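Local coordinates for chymotrypsin (PDB 2EA3), which probably cleaves peptide bonds within proteins as a serine endopeptidase of the trypsin-like S1 family, this chain being its protease domain, at residues A8-G12 with A38-P43; R14-S18 with G31-R35; V82-A88 with L142-Q148. All coordinates share one frame. Numbering follows the deposited sequence.

Interaction 1. Residues A8-G12 with A38-P43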
ATOM      1  N   ALA A   8      10.307  -2.696   0.537  1.00 10.53           N
ATOM      2  CA  ALA A   8      10.140  -3.784  -0.427  1.00 10.87           C
ATOM      3  C   ALA A   8       9.906  -5.099   0.307  1.00 11.40           C
ATOM      4  O   ALA A   8      10.409  -5.303   1.417  1.00 12.17           O
ATOM      5  CB  ALA A   8      11.399  -3.893  -1.288  1.00 11.00           C
ATOM      6  N   TYR A   9       9.154  -6.003  -0.309  1.00 10.88           N
ATOM      7  CA  TYR A   9       9.195  -7.405   0.097  1.00 11.41           C
ATOM      8  C   TYR A   9       9.294  -8.185  -1.195  1.00 12.06           C
ATOM      9  O   TYR A   9       9.128  -7.623  -2.271  1.00 12.04           O
ATOM     10  CB  TYR A   9       7.972  -7.805   0.932  1.00 11.65           C
ATOM     11  CG  TYR A   9       6.639  -7.700   0.211  1.00 11.11           C
ATOM     12  CD1 TYR A   9       6.023  -8.847  -0.313  1.00 10.31           C
ATOM     13  CD2 TYR A   9       5.988  -6.469   0.067  1.00 10.75           C
ATOM     14  CE1 TYR A   9       4.784  -8.763  -0.967  1.00 11.13           C
ATOM     15  CE2 TYR A   9       4.764  -6.380  -0.598  1.00 10.19           C
ATOM     16  CZ  TYR A   9       4.166  -7.537  -1.101  1.00 10.95           C
ATOM     17  OH  TYR A   9       2.945  -7.465  -1.752  1.00 10.42           O
ATOM     18  N   THR A  10       9.598  -9.471  -1.115  1.00 12.87           N
ATOM     19  CA  THR A  10       9.733 -10.211  -2.355  1.00 13.44           C
ATOM     20  C   THR A  10       8.706 -11.326  -2.435  1.00 14.17           C
ATOM     21  O   THR A  10       8.268 -11.867  -1.402  1.00 14.37           O
ATOM     22  CB  THR A  10      11.127 -10.800  -2.531  1.00 13.71           C
ATOM     23  OG1 THR A  10      11.407 -11.624  -1.400  1.00 14.14           O
ATOM     24  CG2 THR A  10      12.187  -9.674  -2.659  1.00 14.42           C
ATOM     25  N   ILE A  11       8.317 -11.643  -3.662  1.00 14.97           N
ATOM     26  CA  ILE A  11       7.428 -12.789  -3.916  1.00 16.51           C
ATOM     27  C   ILE A  11       8.078 -13.633  -5.001  1.00 16.85           C
ATOM     28  O   ILE A  11       8.283 -13.145  -6.108  1.00 16.71           O
ATOM     29  CB  ILE A  11       6.019 -12.360  -4.395  1.00 16.62           C
ATOM     30  CG1 ILE A  11       5.389 -11.358  -3.437  1.00 18.78           C
ATOM     31  CG2 ILE A  11       5.108 -13.599  -4.518  1.00 17.72           C
ATOM     32  CD1 ILE A  11       4.323 -10.520  -4.068  1.00 21.04           C
ATOM     33  N   GLY A  12       8.397 -14.888  -4.682  1.00 17.87           N
ATOM     34  CA  GLY A  12       9.178 -15.729  -5.593  1.00 18.57           C
ATOM     35  C   GLY A  12      10.463 -15.039  -6.041  1.00 18.35           C
ATOM     36  O   GLY A  12      10.867 -15.145  -7.201  1.00 20.04           O
ATOM     37  N   ALA A  38       0.373 -17.503  -2.097  1.00 15.43           N
ATOM     38  CA  ALA A  38       1.728 -17.128  -2.516  1.00 15.69           C
ATOM     39  C   ALA A  38       2.555 -16.788  -1.283  1.00 16.28           C
ATOM     40  O   ALA A  38       2.033 -16.296  -0.288  1.00 16.31           O
ATOM     41  CB  ALA A  38       1.710 -15.946  -3.523  1.00 16.07           C
ATOM     42  N   THR A  39       3.843 -17.086  -1.332  1.00 16.19           N
ATOM     43  CA  THR A  39       4.675 -16.852  -0.171  1.00 16.44           C
ATOM     44  C   THR A  39       5.554 -15.634  -0.443  1.00 15.16           C
ATOM     45  O   THR A  39       5.934 -15.367  -1.585  1.00 15.96           O
ATOM     46  CB  THR A  39       5.529 -18.084   0.184  1.00 17.08           C
ATOM     47  OG1 THR A  39       6.350 -18.403  -0.925  1.00 21.25           O
ATOM     48  CG2 THR A  39       4.644 -19.289   0.483  1.00 17.65           C
ATOM     49  N   THR A  40       5.848 -14.897   0.617  1.00 14.40           N
ATOM     50  CA  THR A  40       6.733 -13.743   0.557  1.00 13.06           C
ATOM     51  C   THR A  40       8.024 -13.982   1.337  1.00 13.49           C
ATOM     52  O   THR A  40       8.090 -14.875   2.183  1.00 13.19           O
ATOM     53  CB  THR A  40       6.041 -12.501   1.160  1.00 12.84           C
ATOM     54  OG1 THR A  40       5.728 -12.750   2.528  1.00 11.30           O
ATOM     55  CG2 THR A  40       4.730 -12.187   0.404  1.00 12.20           C
ATOM     56  N   ALA A  41       9.042 -13.169   1.053  1.00 13.41           N
ATOM     57  CA  ALA A  41      10.227 -13.097   1.908  1.00 13.66           C
ATOM     58  C   ALA A  41      10.467 -11.629   2.264  1.00 13.93           C
ATOM     59  O   ALA A  41       9.966 -10.734   1.575  1.00 13.86           O
ATOM     60  CB  ALA A  41      11.450 -13.696   1.205  1.00 13.43           C
ATOM     61  N   ASN A  42      11.222 -11.384   3.333  1.00 14.08           N
ATOM     62  CA  ASN A  42      11.483 -10.011   3.790  1.00 15.60           C
ATOM     63  C   ASN A  42      10.226  -9.128   3.911  1.00 14.80           C
ATOM     64  O   ASN A  42      10.171  -8.052   3.327  1.00 14.80           O
ATOM     65  CB  ASN A  42      12.508  -9.339   2.876  1.00 17.19           C
ATOM     66  CG  ASN A  42      13.806 -10.118   2.805  1.00 20.40           C
ATOM     67  OD1 ASN A  42      14.219 -10.739   3.776  1.00 24.08           O
ATOM     68  ND2 ASN A  42      14.439 -10.098   1.648  1.00 27.75           N
ATOM     69  N   PRO A  43       9.243  -9.549   4.733  1.00 14.11           N
ATOM     70  CA  PRO A  43       9.287 -10.707   5.631  1.00 13.88           C
ATOM     71  C   PRO A  43       8.734 -12.012   5.062  1.00 13.60           C
ATOM     72  O   PRO A  43       7.999 -12.010   4.082  1.00 11.93           O
ATOM     73  CB  PRO A  43       8.350 -10.276   6.749  1.00 13.92           C
ATOM     74  CG  PRO A  43       7.235  -9.596   5.990  1.00 14.56           C
ATOM     75  CD  PRO A  43       7.980  -8.791   4.904  1.00 13.71           C
TER
HETATM   76  O   HOH W   1      10.299  -5.516   4.132  1.00 21.17           O
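A reciprocal pair of backbone hydrogen bonds joins Thr10 to Ala41: Thr10 N donates to Ala41 O at 3.0 Å and 177°, and Ala41 N to Thr10 O at 2.9 Å and 158°. This makes Thr10 and Ala41 an antiparallel hydrogen-bonded pair. A water extends the link beyond it, lying 2.7 Å from both Ala8 O and Asn42 O and bridging these two acceptors, themselves 3.4 Å apart. The axes of strands 8-11 and 39-41 approach to 4.7 Å, and their N-to-C directions differ by 137°, consistent with a short pairing. Within 38-43, Thr40 OG1 donates to Pro43 O (2.8 Å), spanning the cis peptide before Pro43. Tyr9 packs CD1 on Thr40 CG2 (3.7 Å) and CB on Pro43 CD (4.1 Å), while its OH is hydrogen-bonded to Thr29 OG1; Ile11 CG2 meets Ala38 CB at 4.2 Å. Strands 8-11 and 39-41 are the end strands in the order across a six-stranded antiparallel sheet, and their pairing closes the N-terminal barrel of the chymotrypsin fold.

Interaction 2. Residues R14-S18 with G31-R35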
ATOM      1  N   ARG A  14      11.062 -11.895  -6.542  1.00 15.98           N
ATOM      2  CA  ARG A  14      10.879 -10.664  -7.302  1.00 15.91           C
ATOM      3  C   ARG A  14      10.382  -9.559  -6.379  1.00 15.84           C
ATOM      4  O   ARG A  14       9.442  -9.769  -5.618  1.00 14.77           O
ATOM      5  CB  ARG A  14       9.872 -10.899  -8.432  1.00 16.32           C
ATOM      6  CG  ARG A  14       9.556  -9.679  -9.271  1.00 20.68           C
ATOM      7  CD  ARG A  14      10.673  -9.291 -10.245  1.00 24.89           C
ATOM      8  NE  ARG A  14      10.239  -8.170 -11.074  1.00 28.68           N
ATOM      9  CZ  ARG A  14      10.284  -6.898 -10.689  1.00 31.12           C
ATOM     10  NH1 ARG A  14       9.847  -5.937 -11.497  1.00 33.17           N
ATOM     11  NH2 ARG A  14      10.775  -6.582  -9.500  1.00 31.77           N
ATOM     12  N   SER A  15      10.989  -8.377  -6.482  1.00 15.21           N
ATOM     13  CA  SER A  15      10.638  -7.276  -5.595  1.00 16.67           C
ATOM     14  C   SER A  15       9.532  -6.524  -6.324  1.00 16.46           C
ATOM     15  O   SER A  15       9.774  -5.462  -6.908  1.00 18.19           O
ATOM     16  CB  SER A  15      11.897  -6.410  -5.346  1.00 16.93           C
ATOM     17  OG  SER A  15      11.805  -5.652  -4.150  1.00 20.44           O
ATOM     18  N   ARG A  16       8.340  -7.116  -6.351  1.00 15.13           N
ATOM     19  CA  ARG A  16       7.225  -6.623  -7.189  1.00 14.94           C
ATOM     20  C   ARG A  16       6.494  -5.471  -6.513  1.00 12.92           C
ATOM     21  O   ARG A  16       5.904  -4.626  -7.185  1.00 12.38           O
ATOM     22  CB  ARG A  16       6.168  -7.722  -7.427  1.00 15.96           C
ATOM     23  CG  ARG A  16       6.682  -9.071  -7.853  1.00 20.29           C
ATOM     24  CD  ARG A  16       5.839  -9.650  -8.984  1.00 28.31           C
ATOM     25  NE  ARG A  16       4.616 -10.288  -8.500  1.00 33.14           N
ATOM     26  CZ  ARG A  16       4.506 -11.584  -8.209  1.00 34.75           C
ATOM     27  NH1 ARG A  16       3.344 -12.066  -7.784  1.00 36.09           N
ATOM     28  NH2 ARG A  16       5.550 -12.403  -8.346  1.00 36.73           N
ATOM     29  N   CYS A  17       6.501  -5.481  -5.181  1.00 11.85           N
ATOM     30  CA  CYS A  17       5.623  -4.605  -4.405  1.00 11.14           C
ATOM     31  C   CYS A  17       6.248  -4.129  -3.099  1.00 11.08           C
ATOM     32  O   CYS A  17       7.311  -4.609  -2.667  1.00 11.94           O
ATOM     33  CB  CYS A  17       4.302  -5.318  -4.101  1.00 11.45           C
ATOM     34  SG  CYS A  17       3.251  -5.538  -5.557  1.00 11.14           S
ATOM     35  N   SER A  18       5.563  -3.173  -2.477  1.00  9.61           N
ATOM     36  CA  SER A  18       5.951  -2.621  -1.196  1.00  9.21           C
ATOM     37  C   SER A  18       4.879  -2.936  -0.145  1.00  9.33           C
ATOM     38  O   SER A  18       3.712  -3.215  -0.486  1.00  9.36           O
ATOM     39  CB  SER A  18       6.122  -1.108  -1.344  1.00  8.94           C
ATOM     40  OG  SER A  18       7.087  -0.787  -2.349  1.00  9.96           O
ATOM     41  N   GLY A  31      -3.647  -6.154  -4.062  1.00  8.98           N
ATOM     42  CA  GLY A  31      -4.054  -7.490  -4.556  1.00  9.42           C
ATOM     43  C   GLY A  31      -3.347  -7.951  -5.809  1.00  9.90           C
ATOM     44  O   GLY A  31      -3.160  -9.149  -6.017  1.00 10.52           O
ATOM     45  N   HIS A  32      -2.952  -7.014  -6.670  1.00  9.37           N
ATOM     46  CA  HIS A  32      -2.235  -7.413  -7.890  1.00  9.72           C
ATOM     47  C   HIS A  32      -0.819  -7.918  -7.608  1.00  9.84           C
ATOM     48  O   HIS A  32      -0.174  -8.461  -8.509  1.00 11.45           O
ATOM     49  CB  HIS A  32      -2.247  -6.312  -8.967  1.00  9.87           C
ATOM     50  CG  HIS A  32      -1.266  -5.198  -8.726  1.00  9.49           C
ATOM     51  ND1 HIS A  32      -1.642  -3.977  -8.214  1.00 11.90           N
ATOM     52  CD2 HIS A  32       0.061  -5.104  -8.987  1.00 11.82           C
ATOM     53  CE1 HIS A  32      -0.586  -3.191  -8.130  1.00 11.74           C
ATOM     54  NE2 HIS A  32       0.461  -3.850  -8.597  1.00 13.40           N
ATOM     55  N   CYS A  33      -0.345  -7.766  -6.373  1.00  9.33           N
ATOM     56  CA  CYS A  33       0.983  -8.253  -6.007  1.00 10.12           C
ATOM     57  C   CYS A  33       1.086  -9.764  -5.968  1.00 11.14           C
ATOM     58  O   CYS A  33       2.138 -10.315  -6.280  1.00 11.83           O
ATOM     59  CB  CYS A  33       1.413  -7.695  -4.658  1.00 10.72           C
ATOM     60  SG  CYS A  33       1.454  -5.904  -4.731  1.00 11.46           S
ATOM     61  N   GLY A  34       0.008 -10.437  -5.588  1.00 10.96           N
ATOM     62  CA  GLY A  34       0.039 -11.886  -5.580  1.00 12.74           C
ATOM     63  C   GLY A  34      -1.291 -12.473  -5.196  1.00 13.94           C
ATOM     64  O   GLY A  34      -2.184 -11.761  -4.742  1.00 14.75           O
ATOM     65  N   ARG A  35      -1.416 -13.784  -5.365  1.00 13.95           N
ATOM     66  CA  ARG A  35      -2.675 -14.442  -5.081  1.00 15.06           C
ATOM     67  C   ARG A  35      -2.600 -15.217  -3.774  1.00 14.27           C
ATOM     68  O   ARG A  35      -1.535 -15.531  -3.294  1.00 13.83           O
ATOM     69  CB  ARG A  35      -3.079 -15.351  -6.247  1.00 16.48           C
ATOM     70  CG  ARG A  35      -2.255 -16.599  -6.361  1.00 19.08           C
ATOM     71  CD  ARG A  35      -2.910 -17.583  -7.339  1.00 24.55           C
ATOM     72  NE  ARG A  35      -3.130 -16.981  -8.653  1.00 26.80           N
ATOM     73  CZ  ARG A  35      -2.210 -16.891  -9.614  1.00 28.61           C
ATOM     74  NH1 ARG A  35      -2.519 -16.323 -10.770  1.00 27.66           N
ATOM     75  NH2 ARG A  35      -0.985 -17.361  -9.427  1.00 29.29           N
TER
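Cys33, Cys17 and Arg16 account for most of the 189 Å² buried here, with 74, 61 and 38 Å² respectively. The two cysteines are joined covalently: Cys17 SG and Cys33 SG lie 2.0 Å apart, and a chi3 of -93° gives the near-perpendicular twist of a relaxed disulfide. Both side chains take the m rotamer, and the bond holds their CA atoms 6.1 Å apart. It ties a weakly bonded part of strand 14-23 to the loop that follows strand 26-29, where residues 31-33 have helical backbone angles. Tyr9 of the neighbouring strand 8-11 packs against both half-cystines.

Arg16 adds a polar link beside the disulfide. Its CB points toward the loop, and the side chain reaches across to bring NH1 within 2.6 Å of Cys33 O; the N-H...O angle of 129° marks this hydrogen bond as weak despite its short length. The edge of the guanidinium also lies against Gly34, with NH1 4.0 Å from its CA.

His32 immediately precedes the bridged Cys33, so the crosslink fastens the backbone next to it. Its ring touches the disulfide only lightly, with NE2 4.5 Å from Cys17 SG, and its polar partners lie elsewhere: NE2 is hydrogen-bonded to Ser137 OG, and the backbone N to Asp56 OD2. His32, Asp56 and Ser137 have charge-relay geometry, consistent with the catalytic triad of the S1 family, and a disulfide beside the catalytic histidine is characteristic of chymotrypsin-like proteases.

Interaction 3. Residues V82-A88 with L142-Q148; sequences VAGHTAA and LAGNQAQ
Backbone hydrogen bonds and two glutamine side chains hold the irregular connection 82-88, between strands 79-81 and 93-98, against the hairpin joining strands 140-143 and 146-154. The hairpin turns through a type II' beta turn, Ala143 to Gln146, with Gly144 at phi/psi 62/-119° and 3.0 Å bonds from Ala143 N to Gln146 O and Gln146 N to Ala143 O. Residues 82-87 run in the same sense as 145-148, with CA pairs Val82-Asn145 5.1 Å, His85-Ala147 4.5 Å and Ala87-Gln148 5.7 Å. Ala83 N donates to Asn145 O and Ala147 N to Gly84 O, both 2.8 Å, framing a single bridge between extended Gly84 (175/-170°) and Gln146. The hairpin belongs to the second six-stranded barrel of the chymotrypsin fold. Gln146 and Gln148, both chi1/chi2 m,m, lay their amides beside the 84-86 and 86-88 backbone. A water donates to His85 O and Ala147 O, 2.8 Å each. Val82, chi1 t, sets CG2 4.4 Å from Leu142 CD2 and CG1 4.3 Å from Ala147 CB; Ala88 CB lies 3.8 Å from Ala143 CB.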
ATOM      1  N   VAL A  82       2.220   5.769  12.264  1.00 16.76           N
ATOM      2  CA  VAL A  82       0.835   5.582  11.831  1.00 17.10           C
ATOM      3  C   VAL A  82      -0.081   5.642  13.051  1.00 17.12           C
ATOM      4  O   VAL A  82      -0.010   4.774  13.931  1.00 16.95           O
ATOM      5  CB  VAL A  82       0.634   4.239  11.099  1.00 16.92           C
ATOM      6  CG1 VAL A  82      -0.794   4.101  10.632  1.00 18.77           C
ATOM      7  CG2 VAL A  82       1.579   4.143   9.929  1.00 17.45           C
ATOM      8  N   ALA A  83      -0.926   6.667  13.091  1.00 16.42           N
ATOM      9  CA  ALA A  83      -1.758   6.943  14.264  1.00 17.34           C
ATOM     10  C   ALA A  83      -3.216   6.473  14.130  1.00 17.36           C
ATOM     11  O   ALA A  83      -3.925   6.335  15.126  1.00 18.05           O
ATOM     12  CB  ALA A  83      -1.705   8.432  14.595  1.00 17.94           C
ATOM     13  N   GLY A  84      -3.661   6.210  12.904  1.00 16.50           N
ATOM     14  CA  GLY A  84      -5.059   5.855  12.662  1.00 15.80           C
ATOM     15  C   GLY A  84      -5.294   5.727  11.171  1.00 15.83           C
ATOM     16  O   GLY A  84      -4.331   5.725  10.378  1.00 15.33           O
ATOM     17  N   HIS A  85      -6.568   5.621  10.790  1.00 14.64           N
ATOM     18  CA  HIS A  85      -6.933   5.390   9.393  1.00 14.87           C
ATOM     19  C   HIS A  85      -8.202   6.175   9.022  1.00 15.03           C
ATOM     20  O   HIS A  85      -9.081   5.683   8.311  1.00 14.13           O
ATOM     21  CB  HIS A  85      -7.074   3.887   9.131  1.00 15.08           C
ATOM     22  CG  HIS A  85      -8.076   3.205  10.013  1.00 16.13           C
ATOM     23  ND1 HIS A  85      -9.379   2.987   9.629  1.00 18.42           N
ATOM     24  CD2 HIS A  85      -7.959   2.682  11.257  1.00 19.32           C
ATOM     25  CE1 HIS A  85     -10.027   2.365  10.596  1.00 19.37           C
ATOM     26  NE2 HIS A  85      -9.191   2.177  11.601  1.00 19.67           N
ATOM     27  N   THR A  86      -8.267   7.420   9.500  1.00 15.37           N
ATOM     28  CA  THR A  86      -9.377   8.314   9.179  1.00 16.25           C
ATOM     29  C   THR A  86      -9.143   8.853   7.786  1.00 16.38           C
ATOM     30  O   THR A  86      -8.084   9.424   7.526  1.00 16.17           O
ATOM     31  CB  THR A  86      -9.444   9.496  10.155  1.00 17.00           C
ATOM     32  OG1 THR A  86      -9.589   8.986  11.490  1.00 18.86           O
ATOM     33  CG2 THR A  86     -10.634  10.395   9.808  1.00 18.19           C
ATOM     34  N   ALA A  87     -10.131   8.674   6.910  1.00 16.07           N
ATOM     35  CA  ALA A  87     -10.003   9.054   5.505  1.00 16.15           C
ATOM     36  C   ALA A  87      -9.972  10.567   5.350  1.00 16.61           C
ATOM     37  O   ALA A  87     -10.706  11.295   6.035  1.00 16.91           O
ATOM     38  CB  ALA A  87     -11.138   8.453   4.671  1.00 16.46           C
ATOM     39  N   ALA A  88      -9.093  11.017   4.465  1.00 15.67           N
ATOM     40  CA  ALA A  88      -8.896  12.424   4.189  1.00 15.42           C
ATOM     41  C   ALA A  88      -9.753  12.792   2.997  1.00 15.47           C
ATOM     42  O   ALA A  88      -9.992  11.948   2.107  1.00 15.63           O
ATOM     43  CB  ALA A  88      -7.424  12.718   3.918  1.00 15.61           C
ATOM     44  N   LEU A 142      -0.217   8.095   3.069  1.00 10.30           N
ATOM     45  CA  LEU A 142      -0.550   8.755   4.335  1.00 10.82           C
ATOM     46  C   LEU A 142      -1.070  10.154   4.059  1.00 11.94           C
ATOM     47  O   LEU A 142      -0.584  10.825   3.148  1.00 11.48           O
ATOM     48  CB  LEU A 142       0.711   8.870   5.208  1.00 11.84           C
ATOM     49  CG  LEU A 142       1.321   7.610   5.805  1.00 12.89           C
ATOM     50  CD1 LEU A 142       2.740   7.937   6.314  1.00 15.42           C
ATOM     51  CD2 LEU A 142       0.454   7.104   6.916  1.00 13.56           C
ATOM     52  N   ALA A 143      -2.050  10.587   4.844  1.00 11.92           N
ATOM     53  CA  ALA A 143      -2.330  12.009   4.977  1.00 13.33           C
ATOM     54  C   ALA A 143      -1.895  12.333   6.392  1.00 13.31           C
ATOM     55  O   ALA A 143      -2.556  11.945   7.344  1.00 14.80           O
ATOM     56  CB  ALA A 143      -3.783  12.284   4.780  1.00 13.51           C
ATOM     57  N   GLY A 144      -0.747  12.976   6.530  1.00 14.46           N
ATOM     58  CA  GLY A 144      -0.150  13.193   7.847  1.00 16.02           C
ATOM     59  C   GLY A 144       0.163  11.847   8.502  1.00 16.23           C
ATOM     60  O   GLY A 144       0.958  11.063   7.975  1.00 16.91           O
ATOM     61  N   ASN A 145      -0.446  11.569   9.650  1.00 15.55           N
ATOM     62  CA  ASN A 145      -0.216  10.286  10.307  1.00 16.26           C
ATOM     63  C   ASN A 145      -1.367   9.299  10.132  1.00 15.09           C
ATOM     64  O   ASN A 145      -1.455   8.307  10.865  1.00 15.79           O
ATOM     65  CB  ASN A 145       0.126  10.472  11.797  1.00 17.35           C
ATOM     66  CG  ASN A 145       1.401  11.275  12.010  1.00 21.68           C
ATOM     67  OD1 ASN A 145       2.525  10.743  11.951  1.00 26.49           O
ATOM     68  ND2 ASN A 145       1.234  12.571  12.269  1.00 25.51           N
ATOM     69  N   GLN A 146      -2.235   9.548   9.153  1.00 13.58           N
ATOM     70  CA  GLN A 146      -3.444   8.737   8.984  1.00 12.60           C
ATOM     71  C   GLN A 146      -3.316   7.926   7.718  1.00 11.74           C
ATOM     72  O   GLN A 146      -3.101   8.491   6.655  1.00 11.51           O
ATOM     73  CB  GLN A 146      -4.680   9.632   8.879  1.00 13.38           C
ATOM     74  CG  GLN A 146      -4.944  10.472  10.137  1.00 14.96           C
ATOM     75  CD  GLN A 146      -5.294   9.638  11.344  1.00 16.71           C
ATOM     76  OE1 GLN A 146      -4.727   9.830  12.417  1.00 23.09           O
ATOM     77  NE2 GLN A 146      -6.236   8.711  11.190  1.00 16.53           N
ATOM     78  N   ALA A 147      -3.424   6.612   7.849  1.00 11.40           N
ATOM     79  CA  ALA A 147      -3.369   5.708   6.686  1.00 11.38           C
ATOM     80  C   ALA A 147      -4.556   5.944   5.769  1.00 11.41           C
ATOM     81  O   ALA A 147      -5.702   5.912   6.232  1.00 12.41           O
ATOM     82  CB  ALA A 147      -3.386   4.261   7.149  1.00 10.60           C
ATOM     83  N   GLN A 148      -4.292   6.112   4.468  1.00 10.44           N
ATOM     84  CA  GLN A 148      -5.350   6.362   3.484  1.00 10.18           C
ATOM     85  C   GLN A 148      -5.569   5.164   2.567  1.00 10.32           C
ATOM     86  O   GLN A 148      -6.697   4.860   2.185  1.00 10.04           O
ATOM     87  CB  GLN A 148      -5.006   7.560   2.590  1.00  9.72           C
ATOM     88  CG  GLN A 148      -4.792   8.869   3.363  1.00 10.89           C
ATOM     89  CD  GLN A 148      -6.001   9.194   4.174  1.00 12.05           C
ATOM     90  OE1 GLN A 148      -5.939   9.299   5.413  1.00 16.23           O
ATOM     91  NE2 GLN A 148      -7.131   9.283   3.505  1.00 11.08           N
TER
HETATM   92  O   HOH W   2      -8.432   5.906   5.572  1.00 16.36           O

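Interactions 1 and 2 belong to the N-terminal barrel and adjoin, their centres 8 Å apart. Strands 8-11 and 14-23 are consecutive in the chain and neighbours in one sheet, and both segments of interaction 2 fall between those of interaction 1. The two contacts share packing: Tyr9 OH lies 3.3 Å from Cys33 CB, and Ile11 CD1 3.1 Å from Cys33 O. The strand pairing that closes the barrel thus packs directly against the disulfide beside His32 of the probable triad. Interaction 3 comes later in the chain, at the second barrel and across the chain's centre, its centre about 25 Å from that of interaction 1 and 23 Å from that of interaction 2.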